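PDB 2Z6V: putative uncharacterized protein from Mycobacterium avium, which is of uncharacterised function but belongs to the sulfotransferase family, and probably transfers a sulfonate group to an acceptor. Local coordinates for residues Pro66-Phe71 against Ser206-Asp211; Leu57-Val62 against Arg75-Ala80. One frame throughout, in Å; residues are numbered along the deposited sequence.

Overall arrangement
The two contacts lie side by side, with centres about 9 Å apart, on the same side of the chain, about 21 Å and 19 Å from its centre. Interaction 2 pairs helix 50-64 with helix 70-96, neighbours in sequence that form a helical hairpin. Interaction 1 takes the turn between them, with the start of the second helix, and sets it against residues 206-211, far along the chain. The segments therefore alternate in sequence, in the order 57-62, 66-71, 75-80 and 206-211. The two contacts also touch directly: Phe68 packs on Val62, and Glu61 accepts a probable hydrogen bond from Thr210. The N-terminal hairpin is thus joined to a loop of the sulfotransferase family region that borders the bound palmitic acid.

Interaction 1 (Pro66-Phe71 against Ser206-Asp211); sequences PVFTPF and SFLPTD. With PLM (palmitic acid), chain C.
Phe68 meets Phe207, Leu208 and Pro209 with the outer end of its ring. Its CB leaves the backbone to one side of the loop, and CG stands anti to the carbonyl carbon (chi1 -80°), which directs the ring across to residues 207-209. CE1 comes 3.1 Å from Phe207 O, a carbonyl oxygen lying at the ring edge and in its plane. On the other flank CE2 is 3.7 Å from Pro209 CD. CZ, at the tip, reaches the same Pro209 CD at 3.5 Å and also Leu208 CD2, another partner at the edge, at 3.7 Å. Phenylalanine is suited to bridging from the turn of a helical hairpin, between helices 50-64 and 70-96, to the irregular loop before helix 212-219: it is long, flat and apolar. Val67 adds a second apolar patch, its CB 3.8 Å from Pro209 CB, and the two side chains run past each other in opposite directions. Phe68 also packs on Val293 of helix 287-293. At the start of segment 206-211, Ser206 N lies 2.6 Å from O2 of the palmitic acid, which is hydrogen-bonded to Gln311.

Interaction 2 (Leu57-Val62 against Arg75-Ala80); sequences LIVDEV and RVLDDA
No flat group enters the contact where Val62 meets Val76 and Leu77; it is built from branched aliphatic side chains. The planar groups of 75-80 lie behind it: Arg75 NH1 is 3.1 Å from Asp79 OD2, which sits well out of the guanidinium plane, so the pair is linked by charge alone. Val62 splits its branches between two partners. With chi1 at -58°, CG1 is turned to Val76 CG1, 3.9 Å away, while CG2 approaches Leu77 CD2 at 3.9 Å. Val76 CG1 is shared as well, since Ile58 CG2, one turn before Val62, also lies 3.9 Å from it. Leu77 starts off to the side, but its longer chain brings CD2 within 4.1 Å of Val59 CG2, and the two side chains cross at about a right angle. Valine and isoleucine carry methyls close to the backbone, which lets the helices pack on short side chains; leucine supplies the extra reach. The two helices, consecutive in sequence and antiparallel, form a helical hairpin, the axes of the two segments passing 10.5 Å apart at a signed crossing angle of -161°. Further helices adjoin the pair: Ile58 touches Tyr213 of helix 212-219, while Arg75, on the other member, touches Leu292 and Val293 of helix 287-293.

Interaction 1 (Pro66-Phe71 against Ser206-Asp211)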
loop_
_atom_site.group_PDB
_atom_site.type_symbol
_atom_site.label_atom_id
_atom_site.label_comp_id
_atom_site.label_asym_id
_atom_site.label_seq_id
_atom_site.Cartn_x
_atom_site.Cartn_y
_atom_site.Cartn_z
ATOM N N PRO A 66 3.602 -26.521 3.783
ATOM C CA PRO A 66 2.452 -27.292 4.261
ATOM C C PRO A 66 1.460 -26.444 5.046
ATOM O O PRO A 66 0.347 -26.889 5.325
ATOM C CB PRO A 66 3.099 -28.360 5.133
ATOM C CG PRO A 66 4.235 -27.609 5.753
ATOM C CD PRO A 66 4.810 -26.861 4.560
ATOM N N VAL A 67 1.855 -25.228 5.411
ATOM C CA VAL A 67 0.963 -24.362 6.172
ATOM C C VAL A 67 -0.227 -23.861 5.346
ATOM O O VAL A 67 -1.235 -23.424 5.897
ATOM C CB VAL A 67 1.727 -23.166 6.744
ATOM C CG1 VAL A 67 0.790 -22.284 7.556
ATOM C CG2 VAL A 67 2.864 -23.667 7.610
ATOM N N PHE A 68 -0.108 -23.937 4.024
ATOM C CA PHE A 68 -1.169 -23.494 3.131
ATOM C C PHE A 68 -2.340 -24.458 3.037
ATOM O O PHE A 68 -2.167 -25.677 3.031
ATOM C CB PHE A 68 -0.629 -23.269 1.712
ATOM C CG PHE A 68 0.082 -21.964 1.526
ATOM C CD1 PHE A 68 -0.584 -20.761 1.741
ATOM C CD2 PHE A 68 1.414 -21.934 1.133
ATOM C CE1 PHE A 68 0.067 -19.548 1.566
ATOM C CE2 PHE A 68 2.075 -20.725 0.954
ATOM C CZ PHE A 68 1.399 -19.528 1.172
ATOM N N THR A 69 -3.535 -23.892 2.956
ATOM C CA THR A 69 -4.756 -24.663 2.796
ATOM C C THR A 69 -4.813 -24.908 1.299
ATOM O O THR A 69 -4.372 -24.062 0.522
ATOM C CB THR A 69 -5.986 -23.828 3.195
ATOM O OG1 THR A 69 -6.073 -23.757 4.622
ATOM C CG2 THR A 69 -7.256 -24.432 2.635
ATOM N N PRO A 70 -5.326 -26.067 0.860
ATOM C CA PRO A 70 -5.370 -26.259 -0.596
ATOM C C PRO A 70 -6.067 -25.073 -1.266
ATOM O O PRO A 70 -5.717 -24.667 -2.373
ATOM C CB PRO A 70 -6.142 -27.570 -0.754
ATOM C CG PRO A 70 -6.934 -27.674 0.528
ATOM C CD PRO A 70 -5.957 -27.196 1.561
ATOM N N PHE A 71 -7.050 -24.513 -0.578
ATOM C CA PHE A 71 -7.761 -23.364 -1.103
ATOM C C PHE A 71 -6.835 -22.151 -1.094
ATOM O O PHE A 71 -6.747 -21.422 -2.078
ATOM C CB PHE A 71 -8.993 -23.064 -0.257
ATOM C CG PHE A 71 -9.518 -21.678 -0.448
ATOM C CD1 PHE A 71 -10.089 -21.299 -1.659
ATOM C CD2 PHE A 71 -9.381 -20.726 0.559
ATOM C CE1 PHE A 71 -10.516 -19.984 -1.870
ATOM C CE2 PHE A 71 -9.800 -19.412 0.362
ATOM C CZ PHE A 71 -10.369 -19.039 -0.856
ATOM N N SER A 206 2.426 -11.150 3.622
ATOM C CA SER A 206 1.395 -11.410 4.613
ATOM C C SER A 206 0.577 -12.633 4.202
ATOM O O SER A 206 -0.231 -13.136 4.975
ATOM C CB SER A 206 0.498 -10.183 4.796
ATOM O OG SER A 206 -0.125 -9.820 3.587
ATOM N N PHE A 207 0.801 -13.112 2.984
ATOM C CA PHE A 207 0.103 -14.289 2.484
ATOM C C PHE A 207 1.046 -15.482 2.503
ATOM O O PHE A 207 0.700 -16.556 2.016
ATOM C CB PHE A 207 -0.396 -14.054 1.055
ATOM C CG PHE A 207 -1.619 -13.196 0.976
ATOM C CD1 PHE A 207 -2.873 -13.734 1.222
ATOM C CD2 PHE A 207 -1.514 -11.837 0.717
ATOM C CE1 PHE A 207 -4.012 -12.918 1.214
ATOM C CE2 PHE A 207 -2.639 -11.017 0.709
ATOM C CZ PHE A 207 -3.889 -11.554 0.959
ATOM N N LEU A 208 2.241 -15.292 3.058
ATOM C CA LEU A 208 3.222 -16.376 3.132
ATOM C C LEU A 208 3.521 -16.730 4.592
ATOM O O LEU A 208 3.631 -15.854 5.448
ATOM C CB LEU A 208 4.504 -15.983 2.388
ATOM C CG LEU A 208 4.275 -15.567 0.925
ATOM C CD1 LEU A 208 5.589 -15.209 0.265
ATOM C CD2 LEU A 208 3.600 -16.690 0.165
ATOM N N PRO A 209 3.644 -18.030 4.893
ATOM C CA PRO A 209 3.920 -18.495 6.254
ATOM C C PRO A 209 5.291 -18.125 6.802
ATOM O O PRO A 209 5.456 -17.940 8.007
ATOM C CB PRO A 209 3.719 -20.002 6.138
ATOM C CG PRO A 209 4.184 -20.284 4.745
ATOM C CD PRO A 209 3.532 -19.170 3.964
ATOM N N THR A 210 6.277 -18.021 5.922
ATOM C CA THR A 210 7.627 -17.676 6.348
ATOM C C THR A 210 7.965 -16.226 6.024
ATOM O O THR A 210 7.116 -15.461 5.564
ATOM C CB THR A 210 8.661 -18.576 5.668
ATOM O OG1 THR A 210 8.488 -18.504 4.247
ATOM C CG2 THR A 210 8.496 -20.018 6.133
ATOM N N ASP A 211 9.218 -15.856 6.262
ATOM C CA ASP A 211 9.665 -14.497 6.002
ATOM C C ASP A 211 10.738 -14.469 4.919
ATOM O O ASP A 211 11.439 -13.473 4.766
ATOM C CB ASP A 211 10.199 -13.864 7.293
ATOM C CG ASP A 211 11.539 -14.437 7.716
ATOM O OD1 ASP A 211 11.803 -15.623 7.438
ATOM O OD2 ASP A 211 12.326 -13.701 8.344
HETATM C C1 PLM C . 3.478 -8.353 5.175
HETATM O O1 PLM C . 4.428 -8.989 5.681
HETATM O O2 PLM C . 2.908 -8.623 4.096
HETATM C C2 PLM C . 2.958 -7.132 5.938
HETATM C C3 PLM C . 4.104 -6.209 6.355
HETATM C C4 PLM C . 3.607 -4.915 7.002
HETATM C C5 PLM C . 2.736 -4.100 6.043
HETATM C C6 PLM C . 1.300 -4.625 5.991
HETATM C C7 PLM C . 0.551 -4.008 4.809
HETATM C C8 PLM C . 1.032 -4.614 3.490
HETATM C C9 PLM C . 1.129 -3.529 2.416
HETATM C CA PLM C . -0.171 -2.728 2.310
HETATM C CB PLM C . 0.063 -1.375 1.634
HETATM C CC PLM C . 1.148 -0.600 2.383
HETATM C CD PLM C . 2.542 -1.094 1.990
HETATM C CE PLM C . 3.600 -0.749 3.041
HETATM C CF PLM C . 3.308 -1.494 4.345
HETATM C CG PLM C . 4.419 -1.293 5.377
#

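Interaction 2 (Leu57-Val62 against Arg75-Ala80)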
loop_
_atom_site.group_PDB
_atom_site.type_symbol
_atom_site.label_atom_id
_atom_site.label_comp_id
_atom_site.label_asym_id
_atom_site.label_seq_id
_atom_site.Cartn_x
_atom_site.Cartn_y
_atom_site.Cartn_z
ATOM N N LEU A 57 9.583 -16.920 -6.071
ATOM C CA LEU A 57 9.702 -17.151 -4.634
ATOM C C LEU A 57 8.335 -17.484 -4.047
ATOM O O LEU A 57 8.192 -18.406 -3.243
ATOM C CB LEU A 57 10.241 -15.906 -3.940
ATOM C CG LEU A 57 11.726 -15.604 -4.104
ATOM C CD1 LEU A 57 12.065 -14.298 -3.394
ATOM C CD2 LEU A 57 12.542 -16.760 -3.524
ATOM N N ILE A 58 7.332 -16.712 -4.452
ATOM C CA ILE A 58 5.968 -16.904 -3.977
ATOM C C ILE A 58 5.459 -18.287 -4.379
ATOM O O ILE A 58 4.968 -19.044 -3.542
ATOM C CB ILE A 58 5.018 -15.810 -4.561
ATOM C CG1 ILE A 58 5.438 -14.435 -4.039
ATOM C CG2 ILE A 58 3.569 -16.101 -4.193
ATOM C CD1 ILE A 58 4.735 -13.267 -4.711
ATOM N N VAL A 59 5.581 -18.603 -5.663
ATOM C CA VAL A 59 5.125 -19.881 -6.203
ATOM C C VAL A 59 5.813 -21.078 -5.558
ATOM O O VAL A 59 5.168 -22.072 -5.223
ATOM C CB VAL A 59 5.353 -19.944 -7.723
ATOM C CG1 VAL A 59 4.987 -21.316 -8.251
ATOM C CG2 VAL A 59 4.523 -18.869 -8.405
ATOM N N ASP A 60 7.124 -20.980 -5.388
ATOM C CA ASP A 60 7.880 -22.059 -4.785
ATOM C C ASP A 60 7.352 -22.389 -3.397
ATOM O O ASP A 60 7.323 -23.553 -2.993
ATOM C CB ASP A 60 9.353 -21.683 -4.680
ATOM C CG ASP A 60 10.183 -22.794 -4.085
ATOM O OD1 ASP A 60 10.220 -23.885 -4.695
ATOM O OD2 ASP A 60 10.786 -22.584 -3.010
ATOM N N GLU A 61 6.930 -21.357 -2.673
ATOM C CA GLU A 61 6.424 -21.543 -1.326
ATOM C C GLU A 61 4.997 -22.079 -1.271
ATOM O O GLU A 61 4.705 -22.956 -0.462
ATOM C CB GLU A 61 6.520 -20.237 -0.536
ATOM C CG GLU A 61 6.532 -20.458 0.967
ATOM C CD GLU A 61 6.939 -19.222 1.746
ATOM O OE1 GLU A 61 7.786 -18.458 1.238
ATOM O OE2 GLU A 61 6.429 -19.024 2.872
ATOM N N VAL A 62 4.102 -21.572 -2.114
ATOM C CA VAL A 62 2.730 -22.072 -2.083
ATOM C C VAL A 62 2.691 -23.540 -2.509
ATOM O O VAL A 62 1.779 -24.280 -2.136
ATOM C CB VAL A 62 1.774 -21.244 -2.985
ATOM C CG1 VAL A 62 1.784 -19.792 -2.553
ATOM C CG2 VAL A 62 2.163 -21.385 -4.440
ATOM N N ARG A 75 -5.917 -19.455 -4.009
ATOM C CA ARG A 75 -6.183 -18.044 -3.794
ATOM C C ARG A 75 -4.944 -17.173 -4.091
ATOM O O ARG A 75 -5.021 -16.205 -4.855
ATOM C CB ARG A 75 -6.648 -17.853 -2.355
ATOM C CG ARG A 75 -6.522 -16.454 -1.816
ATOM C CD ARG A 75 -7.561 -15.499 -2.347
ATOM N NE ARG A 75 -7.829 -14.513 -1.305
ATOM C CZ ARG A 75 -8.196 -13.253 -1.516
ATOM N NH1 ARG A 75 -8.347 -12.793 -2.754
ATOM N NH2 ARG A 75 -8.399 -12.449 -0.478
ATOM N N VAL A 76 -3.804 -17.521 -3.501
ATOM C CA VAL A 76 -2.583 -16.766 -3.729
ATOM C C VAL A 76 -2.172 -16.793 -5.196
ATOM O O VAL A 76 -1.768 -15.771 -5.753
ATOM C CB VAL A 76 -1.411 -17.305 -2.895
ATOM C CG1 VAL A 76 -0.162 -16.488 -3.175
ATOM C CG2 VAL A 76 -1.756 -17.249 -1.424
ATOM N N LEU A 77 -2.264 -17.961 -5.820
ATOM C CA LEU A 77 -1.898 -18.087 -7.225
ATOM C C LEU A 77 -2.883 -17.327 -8.113
ATOM O O LEU A 77 -2.503 -16.763 -9.142
ATOM C CB LEU A 77 -1.847 -19.563 -7.631
ATOM C CG LEU A 77 -0.662 -20.354 -7.069
ATOM C CD1 LEU A 77 -0.869 -21.845 -7.317
ATOM C CD2 LEU A 77 0.629 -19.864 -7.722
ATOM N N ASP A 78 -4.150 -17.306 -7.714
ATOM C CA ASP A 78 -5.159 -16.592 -8.484
ATOM C C ASP A 78 -4.884 -15.088 -8.421
ATOM O O ASP A 78 -5.016 -14.377 -9.423
ATOM C CB ASP A 78 -6.563 -16.884 -7.947
ATOM C CG ASP A 78 -7.650 -16.331 -8.853
ATOM O OD1 ASP A 78 -7.654 -16.685 -10.055
ATOM O OD2 ASP A 78 -8.495 -15.540 -8.368
ATOM N N ASP A 79 -4.500 -14.608 -7.243
ATOM C CA ASP A 79 -4.197 -13.194 -7.080
ATOM C C ASP A 79 -2.935 -12.811 -7.866
ATOM O O ASP A 79 -2.872 -11.743 -8.477
ATOM C CB ASP A 79 -4.018 -12.851 -5.593
ATOM C CG ASP A 79 -5.339 -12.833 -4.832
ATOM O OD1 ASP A 79 -6.345 -12.349 -5.394
ATOM O OD2 ASP A 79 -5.375 -13.283 -3.667
ATOM N N ALA A 80 -1.941 -13.696 -7.855
ATOM C CA ALA A 80 -0.691 -13.446 -8.564
ATOM C C ALA A 80 -0.960 -13.354 -10.056
ATOM O O ALA A 80 -0.407 -12.492 -10.744
ATOM C CB ALA A 80 0.304 -14.555 -8.281
#